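Local coordinates for Ice-binding protein isoform1a (Antarctomyces psychrotrophicus, PDB 7BWX) that binds ice, probably recognising specific water molecules in the prism planes of the crystal, as an antifreeze protein built on a right-handed beta-helix, at residues Leu20-Ala26 / Ala193-Leu199; Val98-Tyr104 / Ser124-Leu130; Ala148-Asn152 / Thr205-Ser209. The protein carries 1 engineered substitution. All blocks are in the same frame, centred on the assembly; numbering follows the deposited sequence.

Interaction 1 of 3, residues Leu20-Ala26 / Ala193-Leu199; sequences LAPQGVA and AGSAVTL
Five backbone hydrogen bonds tie residues 20-26 to residues 193-199, starting where Ala193 N reaches Leu20 O at 2.9 Å. Next comes Gln23 N, which gives its hydrogen to Ser195 O at 2.8 Å. The last three alternate as in a parallel sheet: Val197 N to Gly24 O, Ala26 N to Val197 O, and Leu199 N to Ala26 O. Weaker CA-H...O contacts run alongside them, among them Val25 CA to Val197 O.

Both segments turn a corner before they pair. Residues 21 to 24 form a type I beta turn, and the proline ring of Pro22 lies over the facing bend, its CD 3.3 Å from Ala193 O and its CG 3.2 Å from Gly194 O. Such stacked corners leading into parallel strands are characteristic of a right-handed beta-helix, in which equivalent positions of neighbouring coils lie above one another. Here the joined coils come from distant parts of the sequence, and strand 25-28 is an outermost strand of its six-stranded parallel sheet, next to strand 197-200.

The apolar contacts are small. Ala21 CB sits over the bend, 3.8 Å from Val197 CG2 and 4.1 Å from Ala193 CB. Val25 and Val197 are on one face of the sheet with matching torsions. In Val25, CG1 is anti to the backbone N (chi1 -180°), which sends that methyl forward along the strand to Leu199 CD1, 3.6 Å away. Ala26 and Thr198 occupy the other face, more open to solvent. Outside the pair, Pro22 packs on Phe67 of helix 61-79, while Pro22 O accepts hydrogen bonds from Thr40 and Thr42.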
loop_
_atom_site.group_PDB
_atom_site.type_symbol
_atom_site.label_atom_id
_atom_site.label_comp_id
_atom_site.label_asym_id
_atom_site.label_seq_id
_atom_site.Cartn_x
_atom_site.Cartn_y
_atom_site.Cartn_z
ATOM N N LEU A 20 -0.664 1.592 -9.235
ATOM C CA LEU A 20 0.017 2.651 -10.010
ATOM C C LEU A 20 1.509 2.342 -9.995
ATOM O O LEU A 20 2.086 2.088 -8.902
ATOM C CB LEU A 20 -0.294 3.996 -9.369
ATOM C CG LEU A 20 0.376 5.184 -10.021
ATOM C CD1 LEU A 20 -0.185 5.389 -11.409
ATOM C CD2 LEU A 20 0.174 6.393 -9.112
ATOM N N ALA A 21 2.096 2.185 -11.173
ATOM C CA ALA A 21 3.526 1.841 -11.244
ATOM C C ALA A 21 4.065 2.395 -12.533
ATOM O O ALA A 21 3.561 2.065 -13.598
ATOM C CB ALA A 21 3.705 0.376 -11.186
ATOM N N PRO A 22 5.157 3.167 -12.458
ATOM C CA PRO A 22 5.664 3.782 -13.672
ATOM C C PRO A 22 6.122 2.728 -14.682
ATOM O O PRO A 22 5.829 2.859 -15.888
ATOM C CB PRO A 22 6.804 4.646 -13.173
ATOM C CG PRO A 22 7.155 4.109 -11.792
ATOM C CD PRO A 22 5.872 3.534 -11.237
ATOM N N GLN A 23 6.807 1.691 -14.214
ATOM C CA GLN A 23 7.441 0.701 -15.103
ATOM C C GLN A 23 6.596 -0.575 -15.221
ATOM O O GLN A 23 7.169 -1.647 -15.543
ATOM C CB GLN A 23 8.884 0.441 -14.663
ATOM C CG GLN A 23 9.792 1.670 -14.622
ATOM C CD GLN A 23 9.627 2.720 -15.688
ATOM O OE1 GLN A 23 9.499 2.447 -16.896
ATOM N NE2 GLN A 23 9.659 3.965 -15.244
ATOM N N GLY A 24 5.281 -0.478 -15.023
ATOM C CA GLY A 24 4.349 -1.488 -15.507
ATOM C C GLY A 24 3.681 -2.276 -14.379
ATOM O O GLY A 24 4.158 -2.233 -13.221
ATOM N N VAL A 25 2.606 -2.957 -14.727
ATOM C CA VAL A 25 1.887 -3.902 -13.835
ATOM C C VAL A 25 1.879 -5.230 -14.579
ATOM O O VAL A 25 1.507 -5.252 -15.782
ATOM C CB VAL A 25 0.464 -3.423 -13.523
ATOM C CG1 VAL A 25 -0.214 -4.415 -12.607
ATOM C CG2 VAL A 25 0.420 -2.046 -12.921
ATOM N N ALA A 26 2.406 -6.261 -13.960
ATOM C CA ALA A 26 2.516 -7.607 -14.538
ATOM C C ALA A 26 1.629 -8.514 -13.682
ATOM O O ALA A 26 1.985 -8.715 -12.527
ATOM C CB ALA A 26 3.952 -8.098 -14.534
ATOM N N ALA A 193 3.575 2.050 -6.445
ATOM C CA ALA A 193 4.967 1.578 -6.577
ATOM C C ALA A 193 5.823 2.644 -7.243
ATOM O O ALA A 193 5.264 3.450 -8.008
ATOM C CB ALA A 193 5.061 0.310 -7.360
ATOM N N GLY A 194 7.111 2.637 -6.935
ATOM C CA GLY A 194 8.079 3.521 -7.598
ATOM C C GLY A 194 8.714 2.840 -8.804
ATOM O O GLY A 194 9.419 3.523 -9.562
ATOM N N SER A 195 8.541 1.526 -8.967
ATOM C CA SER A 195 9.059 0.779 -10.146
ATOM C C SER A 195 7.921 0.009 -10.827
ATOM O O SER A 195 7.272 0.591 -11.708
ATOM C CB SER A 195 10.247 -0.102 -9.769
ATOM O OG SER A 195 9.920 -1.083 -8.779
ATOM N N ALA A 196 7.715 -1.262 -10.466
ATOM C CA ALA A 196 6.666 -2.122 -11.036
ATOM C C ALA A 196 5.776 -2.648 -9.907
ATOM O O ALA A 196 6.183 -2.611 -8.734
ATOM C CB ALA A 196 7.253 -3.246 -11.847
ATOM N N VAL A 197 4.583 -3.080 -10.271
ATOM C CA VAL A 197 3.704 -3.895 -9.390
ATOM C C VAL A 197 3.583 -5.275 -10.035
ATOM O O VAL A 197 3.255 -5.348 -11.244
ATOM C CB VAL A 197 2.338 -3.234 -9.205
ATOM C CG1 VAL A 197 1.333 -4.180 -8.537
ATOM C CG2 VAL A 197 2.466 -1.966 -8.416
ATOM N N THR A 198 3.823 -6.329 -9.276
ATOM C CA THR A 198 3.520 -7.707 -9.741
ATOM C C THR A 198 2.335 -8.236 -8.942
ATOM O O THR A 198 2.263 -7.973 -7.696
ATOM C CB THR A 198 4.695 -8.674 -9.652
ATOM O OG1 THR A 198 5.009 -8.947 -8.286
ATOM C CG2 THR A 198 5.912 -8.111 -10.359
ATOM N N LEU A 199 1.415 -8.881 -9.652
ATOM C CA LEU A 199 0.168 -9.389 -9.038
ATOM C C LEU A 199 0.015 -10.862 -9.393
ATOM O O LEU A 199 0.392 -11.276 -10.499
ATOM C CB LEU A 199 -1.006 -8.586 -9.541
ATOM C CG LEU A 199 -0.957 -7.070 -9.322
ATOM C CD1 LEU A 199 -2.029 -6.428 -10.166
ATOM C CD2 LEU A 199 -1.130 -6.699 -7.867
#

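Interaction 2 of 3, residues Val98-Tyr104 / Ser124-Leu130; sequences VAGVYKY and SVWVFQL
Strands 100-104 and 126-130 run parallel at 12°, their axes approaching to 4.8 Å, with Gly100 opposite Trp126 and Tyr104 opposite Leu130; four good backbone hydrogen bonds join them, and a fifth, from Gly100 N to Val125 O, is weak. The face carrying Tyr102, Tyr104, Trp126, Phe128 and Leu130 is a bank of large side chains pointing the same way. Tyr102 and Phe128 lie nearly parallel, planes at 18°, but slid apart with centroids 5.3 Å from each other, so that the rings barely overlap; Tyr102 CB approaches Phe128 CD1 at 3.9 Å. Gly100 makes way for the Tyr102 ring, which lies along its own strand and donates from OH to Val98 O. Ala99 CA makes a CH-pi contact over one face of the Trp126 five-membered ring, 4.0 Å from its centroid. Further along, Leu130 CD2 meets Tyr104 CD1 at 3.6 Å, and the Phe128 ring presents its edge to Tyr104 CE1.

On the other face, Gln129 is extended beyond CG and brings its amide across Val101, with CD 3.5 Å from CG1 of that valine. Its NE2 is held by Gly77 O and Leu80 O, while Lys103 turns away to salt bridges with Asp85 and Asp105. Before the strands begin, a water accepts from Ala99 N and donates to Ser124 OG, a hydroxyl also hydrogen-bonded to Asp121 O. The two strands belong to successive coils of the beta-helix, flanked by strands 84-85 and 153-157. Within the coils, Trp126 and Phe128 touch Leu116 of strand 113-117, and Phe128 is stacked between coils on Trp155.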
loop_
_atom_site.group_PDB
_atom_site.type_symbol
_atom_site.label_atom_id
_atom_site.label_comp_id
_atom_site.label_asym_id
_atom_site.label_seq_id
_atom_site.Cartn_x
_atom_site.Cartn_y
_atom_site.Cartn_z
ATOM N N VAL A 98 -2.116 2.435 18.223
ATOM C CA VAL A 98 -2.910 3.688 18.099
ATOM C C VAL A 98 -2.251 4.583 17.038
ATOM O O VAL A 98 -1.118 4.289 16.618
ATOM C CB VAL A 98 -3.108 4.395 19.457
ATOM C CG1 VAL A 98 -3.893 3.511 20.442
ATOM C CG2 VAL A 98 -1.806 4.821 20.087
ATOM N N ALA A 99 -2.963 5.631 16.646
ATOM C CA ALA A 99 -2.539 6.642 15.664
ATOM C C ALA A 99 -1.090 7.018 15.957
ATOM O O ALA A 99 -0.727 7.231 17.117
ATOM C CB ALA A 99 -3.439 7.834 15.680
ATOM N N GLY A 100 -0.262 7.103 14.930
ATOM C CA GLY A 100 1.099 7.640 15.108
ATOM C C GLY A 100 1.901 7.566 13.821
ATOM O O GLY A 100 1.408 7.007 12.829
ATOM N N VAL A 101 3.090 8.151 13.859
ATOM C CA VAL A 101 4.161 7.993 12.852
ATOM C C VAL A 101 5.180 7.077 13.496
ATOM O O VAL A 101 5.871 7.501 14.483
ATOM C CB VAL A 101 4.701 9.378 12.445
ATOM C CG1 VAL A 101 5.728 9.303 11.316
ATOM C CG2 VAL A 101 3.553 10.293 12.076
ATOM N N TYR A 102 5.261 5.850 13.011
ATOM C CA TYR A 102 6.109 4.778 13.581
ATOM C C TYR A 102 7.341 4.621 12.694
ATOM O O TYR A 102 7.194 4.302 11.469
ATOM C CB TYR A 102 5.330 3.462 13.624
ATOM C CG TYR A 102 4.194 3.470 14.613
ATOM C CD1 TYR A 102 2.980 4.051 14.333
ATOM C CD2 TYR A 102 4.341 2.872 15.855
ATOM C CE1 TYR A 102 1.939 4.048 15.252
ATOM C CE2 TYR A 102 3.349 2.931 16.816
ATOM C CZ TYR A 102 2.137 3.494 16.506
ATOM O OH TYR A 102 1.159 3.530 17.461
ATOM N N LYS A 103 8.517 4.848 13.270
ATOM C CA LYS A 103 9.808 4.744 12.554
ATOM C C LYS A 103 10.415 3.377 12.786
ATOM O O LYS A 103 10.719 3.000 13.970
ATOM C CB LYS A 103 10.724 5.895 12.989
ATOM C CG LYS A 103 12.158 5.834 12.485
ATOM C CD LYS A 103 12.928 7.140 12.732
ATOM C CE LYS A 103 13.607 7.200 14.078
ATOM N NZ LYS A 103 14.707 6.203 14.172
ATOM N N TYR A 104 10.694 2.669 11.703
ATOM C CA TYR A 104 11.438 1.400 11.700
ATOM C C TYR A 104 12.700 1.565 10.869
ATOM O O TYR A 104 12.593 1.877 9.630
ATOM C CB TYR A 104 10.574 0.259 11.166
ATOM C CG TYR A 104 9.419 -0.121 12.066
ATOM C CD1 TYR A 104 8.238 0.596 12.069
ATOM C CD2 TYR A 104 9.515 -1.206 12.914
ATOM C CE1 TYR A 104 7.172 0.266 12.891
ATOM C CE2 TYR A 104 8.453 -1.569 13.733
ATOM C CZ TYR A 104 7.289 -0.825 13.736
ATOM O OH TYR A 104 6.255 -1.219 14.534
ATOM N N SER A 124 -8.031 9.331 13.179
ATOM C CA SER A 124 -6.737 8.666 13.489
ATOM C C SER A 124 -5.937 8.448 12.184
ATOM O O SER A 124 -6.521 7.923 11.242
ATOM C CB SER A 124 -6.978 7.337 14.175
ATOM O OG SER A 124 -7.279 7.503 15.563
ATOM N N VAL A 125 -4.642 8.772 12.174
ATOM C CA VAL A 125 -3.744 8.481 11.023
ATOM C C VAL A 125 -2.586 7.618 11.488
ATOM O O VAL A 125 -2.054 7.836 12.617
ATOM C CB VAL A 125 -3.284 9.788 10.348
ATOM C CG1 VAL A 125 -2.193 9.520 9.335
ATOM C CG2 VAL A 125 -4.453 10.497 9.708
ATOM N N TRP A 126 -2.217 6.629 10.654
ATOM C CA TRP A 126 -1.018 5.794 10.816
ATOM C C TRP A 126 -0.085 6.030 9.623
ATOM O O TRP A 126 -0.510 5.876 8.452
ATOM C CB TRP A 126 -1.323 4.314 10.933
ATOM C CG TRP A 126 -2.101 3.917 12.142
ATOM C CD1 TRP A 126 -1.643 3.338 13.292
ATOM C CD2 TRP A 126 -3.509 4.088 12.302
ATOM N NE1 TRP A 126 -2.688 3.135 14.154
ATOM C CE2 TRP A 126 -3.848 3.564 13.560
ATOM C CE3 TRP A 126 -4.499 4.615 11.497
ATOM C CZ2 TRP A 126 -5.159 3.599 14.034
ATOM C CZ3 TRP A 126 -5.796 4.624 11.947
ATOM C CH2 TRP A 126 -6.117 4.130 13.204
ATOM N N VAL A 127 1.162 6.340 9.920
ATOM C CA VAL A 127 2.241 6.385 8.899
ATOM C C VAL A 127 3.334 5.463 9.407
ATOM O O VAL A 127 3.937 5.763 10.455
ATOM C CB VAL A 127 2.764 7.803 8.625
ATOM C CG1 VAL A 127 3.824 7.737 7.547
ATOM C CG2 VAL A 127 1.680 8.769 8.276
ATOM N N PHE A 128 3.541 4.353 8.713
ATOM C CA PHE A 128 4.640 3.432 8.970
ATOM C C PHE A 128 5.799 3.839 8.079
ATOM O O PHE A 128 5.728 3.618 6.872
ATOM C CB PHE A 128 4.161 2.003 8.807
ATOM C CG PHE A 128 3.170 1.613 9.879
ATOM C CD1 PHE A 128 3.603 1.089 11.088
ATOM C CD2 PHE A 128 1.814 1.746 9.662
ATOM C CE1 PHE A 128 2.693 0.757 12.089
ATOM C CE2 PHE A 128 0.892 1.379 10.632
ATOM C CZ PHE A 128 1.339 0.891 11.853
ATOM N N GLN A 129 6.870 4.302 8.718
ATOM C CA GLN A 129 8.123 4.719 8.043
ATOM C C GLN A 129 9.048 3.519 8.091
ATOM O O GLN A 129 9.747 3.330 9.141
ATOM C CB GLN A 129 8.730 5.965 8.697
ATOM C CG GLN A 129 7.790 7.151 8.736
ATOM C CD GLN A 129 8.445 8.323 9.422
ATOM O OE1 GLN A 129 9.008 8.162 10.511
ATOM N NE2 GLN A 129 8.351 9.499 8.819
ATOM N N LEU A 130 8.999 2.685 7.057
ATOM C CA LEU A 130 9.796 1.445 6.974
ATOM C C LEU A 130 11.039 1.746 6.136
ATOM O O LEU A 130 10.924 1.988 4.944
ATOM C CB LEU A 130 8.928 0.324 6.404
ATOM C CG LEU A 130 7.556 0.164 7.064
ATOM C CD1 LEU A 130 6.784 -1.011 6.493
ATOM C CD2 LEU A 130 7.666 0.008 8.577
HETATM O O HOH W 1 -5.858 5.956 17.401
#

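Interaction 3 of 3, residues Ala148-Asn152 / Thr205-Ser209; sequences AKANN and TVQNS
Direct polar contact between residues 148-152 and 205-209 centres on the hydroxyl of Ser209, which takes a weak hydrogen bond from Asn151 ND2 and gives a weak one to Asn152 OD1, each 3.3 Å long. The Asn151 ND2-H...OG angle to Ser209 is 155°. The Asn151 amide is placed there by a chi1 of -156°, with CG roughly anti to the backbone N, which swings the group out toward the C-terminal tail. Ser209 is poorly ordered, and these bonds are correspondingly uncertain in detail.

Water carries much of the remaining polar contact. One molecule accepts from Asn151 N at 2.9 Å and donates to Asn208 O at 2.7 Å, bridging backbone to backbone. A second accepts from Gln207 N at 3.0 Å and lies 3.1 Å from Asn151 OD1, to which it probably donates. Asn151 is thus bridged to the facing segment through its main chain and probably its side chain.

Carbon contacts add to these. Ala150 CB meets Gln207 CG at 3.9 Å, and the aliphatic end of Lys149 runs beside Ser209, although this approach is doubtful, since the serine is poorly ordered and Lys149 CE is modelled unusually close to its CB. The short 3-10 turn at Ala150 and Asn151 is closed by a backbone bond from Asn152 N to Lys149 O, and Asn151 CB points toward the tail.

Here the last modelled residues of the chain run past a loop that links strand 141-145 to strand 153-157. The backbone of Asn152 is hydrogen-bonded to that of Trp126 in strand 126-130; at the tail's start, Thr205 ends strand 203-205, paired with strand 186-192, and Gln207 touches Asn188 of that strand.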
loop_
_atom_site.group_PDB
_atom_site.type_symbol
_atom_site.label_atom_id
_atom_site.label_comp_id
_atom_site.label_asym_id
_atom_site.label_seq_id
_atom_site.Cartn_x
_atom_site.Cartn_y
_atom_site.Cartn_z
ATOM N N ALA A 148 -10.940 3.017 13.266
ATOM C CA ALA A 148 -9.783 3.118 12.339
ATOM C C ALA A 148 -10.310 3.009 10.911
ATOM O O ALA A 148 -11.139 2.151 10.654
ATOM C CB ALA A 148 -8.778 2.052 12.600
ATOM N N LYS A 149 -9.774 3.810 10.000
ATOM C CA LYS A 149 -10.134 3.749 8.551
ATOM C C LYS A 149 -8.917 3.406 7.683
ATOM O O LYS A 149 -7.868 4.038 7.867
ATOM C CB LYS A 149 -10.651 5.118 8.128
ATOM C CG LYS A 149 -11.955 5.509 8.788
ATOM C CD LYS A 149 -12.685 6.497 7.974
ATOM C CE LYS A 149 -12.277 7.920 8.269
ATOM N NZ LYS A 149 -13.212 8.897 7.646
ATOM N N ALA A 150 -9.064 2.452 6.763
ATOM C CA ALA A 150 -7.976 1.990 5.862
ATOM C C ALA A 150 -7.376 3.179 5.116
ATOM O O ALA A 150 -6.138 3.242 4.935
ATOM C CB ALA A 150 -8.517 0.999 4.882
ATOM N N ASN A 151 -8.213 4.123 4.704
ATOM C CA ASN A 151 -7.732 5.241 3.871
ATOM C C ASN A 151 -6.855 6.183 4.699
ATOM O O ASN A 151 -6.265 7.065 4.100
ATOM C CB ASN A 151 -8.887 5.966 3.187
ATOM C CG ASN A 151 -8.443 6.675 1.932
ATOM O OD1 ASN A 151 -7.621 6.155 1.159
ATOM N ND2 ASN A 151 -8.902 7.910 1.801
ATOM N N ASN A 152 -6.737 5.986 6.018
ATOM C CA ASN A 152 -5.899 6.835 6.904
ATOM C C ASN A 152 -4.663 6.070 7.363
ATOM O O ASN A 152 -3.977 6.552 8.297
ATOM C CB ASN A 152 -6.684 7.348 8.122
ATOM C CG ASN A 152 -7.730 8.394 7.786
ATOM O OD1 ASN A 152 -7.728 8.988 6.717
ATOM N ND2 ASN A 152 -8.581 8.682 8.752
ATOM N N THR A 205 -9.055 -3.281 -3.458
ATOM C CA THR A 205 -10.222 -2.395 -3.422
ATOM C C THR A 205 -9.864 -1.056 -2.793
ATOM O O THR A 205 -9.640 -0.982 -1.565
ATOM C CB THR A 205 -11.371 -3.077 -2.655
ATOM O OG1 THR A 205 -11.616 -4.329 -3.284
ATOM C CG2 THR A 205 -12.615 -2.215 -2.655
ATOM N N VAL A 206 -9.965 -0.001 -3.566
ATOM C CA VAL A 206 -9.663 1.358 -3.065
ATOM C C VAL A 206 -10.736 1.756 -2.042
ATOM O O VAL A 206 -11.876 1.492 -2.282
ATOM C CB VAL A 206 -9.536 2.347 -4.238
ATOM C CG1 VAL A 206 -9.339 3.769 -3.748
ATOM C CG2 VAL A 206 -8.398 1.926 -5.154
ATOM N N GLN A 207 -10.333 2.406 -0.966
ATOM C CA GLN A 207 -11.204 2.819 0.162
ATOM C C GLN A 207 -11.252 4.338 0.232
ATOM O O GLN A 207 -10.284 4.952 -0.177
ATOM C CB GLN A 207 -10.638 2.276 1.479
ATOM C CG GLN A 207 -10.444 0.759 1.473
ATOM C CD GLN A 207 -11.749 0.014 1.320
ATOM O OE1 GLN A 207 -11.930 -0.843 0.446
ATOM N NE2 GLN A 207 -12.687 0.355 2.166
ATOM N N ASN A 208 -12.319 4.884 0.807
ATOM C CA ASN A 208 -12.530 6.340 1.045
ATOM C C ASN A 208 -12.657 6.639 2.555
ATOM O O ASN A 208 -12.839 5.675 3.348
ATOM C CB ASN A 208 -13.732 6.795 0.228
ATOM C CG ASN A 208 -13.540 6.426 -1.229
ATOM O OD1 ASN A 208 -14.232 5.570 -1.771
ATOM N ND2 ASN A 208 -12.556 7.031 -1.863
ATOM N N SER A 209 -12.537 7.919 2.951
ATOM C CA SER A 209 -12.635 8.400 4.362
ATOM C C SER A 209 -13.285 9.796 4.398
ATOM O O SER A 209 -12.646 10.833 4.201
ATOM C CB SER A 209 -11.274 8.352 5.102
ATOM O OG SER A 209 -10.261 9.208 4.550
HETATM O O HOH W 2 -11.069 4.060 4.685
HETATM O O HOH W 3 -7.606 3.388 -0.187
#

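Interactions 1 and 2 both stack parallel coils of the beta-helix, yet their centres lie 24 Å apart on opposite sides of the chain's centre. Residues 98-104 and 124-130 are close in sequence and bury a row of aromatic side chains, whereas interaction 1 joins coils 167 residues apart through main-chain bonds, small residues and valines. All three are partly buried, but interaction 3 holds no strand pair: its link between a loop and the C-terminal tail, with Asn208 and Ser209 exposed, is largely polar and partly water-mediated. It touches interaction 2, where Trp126 N lies 2.9 Å from Asn152 O, a probable hydrogen bond, and Trp126 packs on Ala148; it does not touch interaction 1.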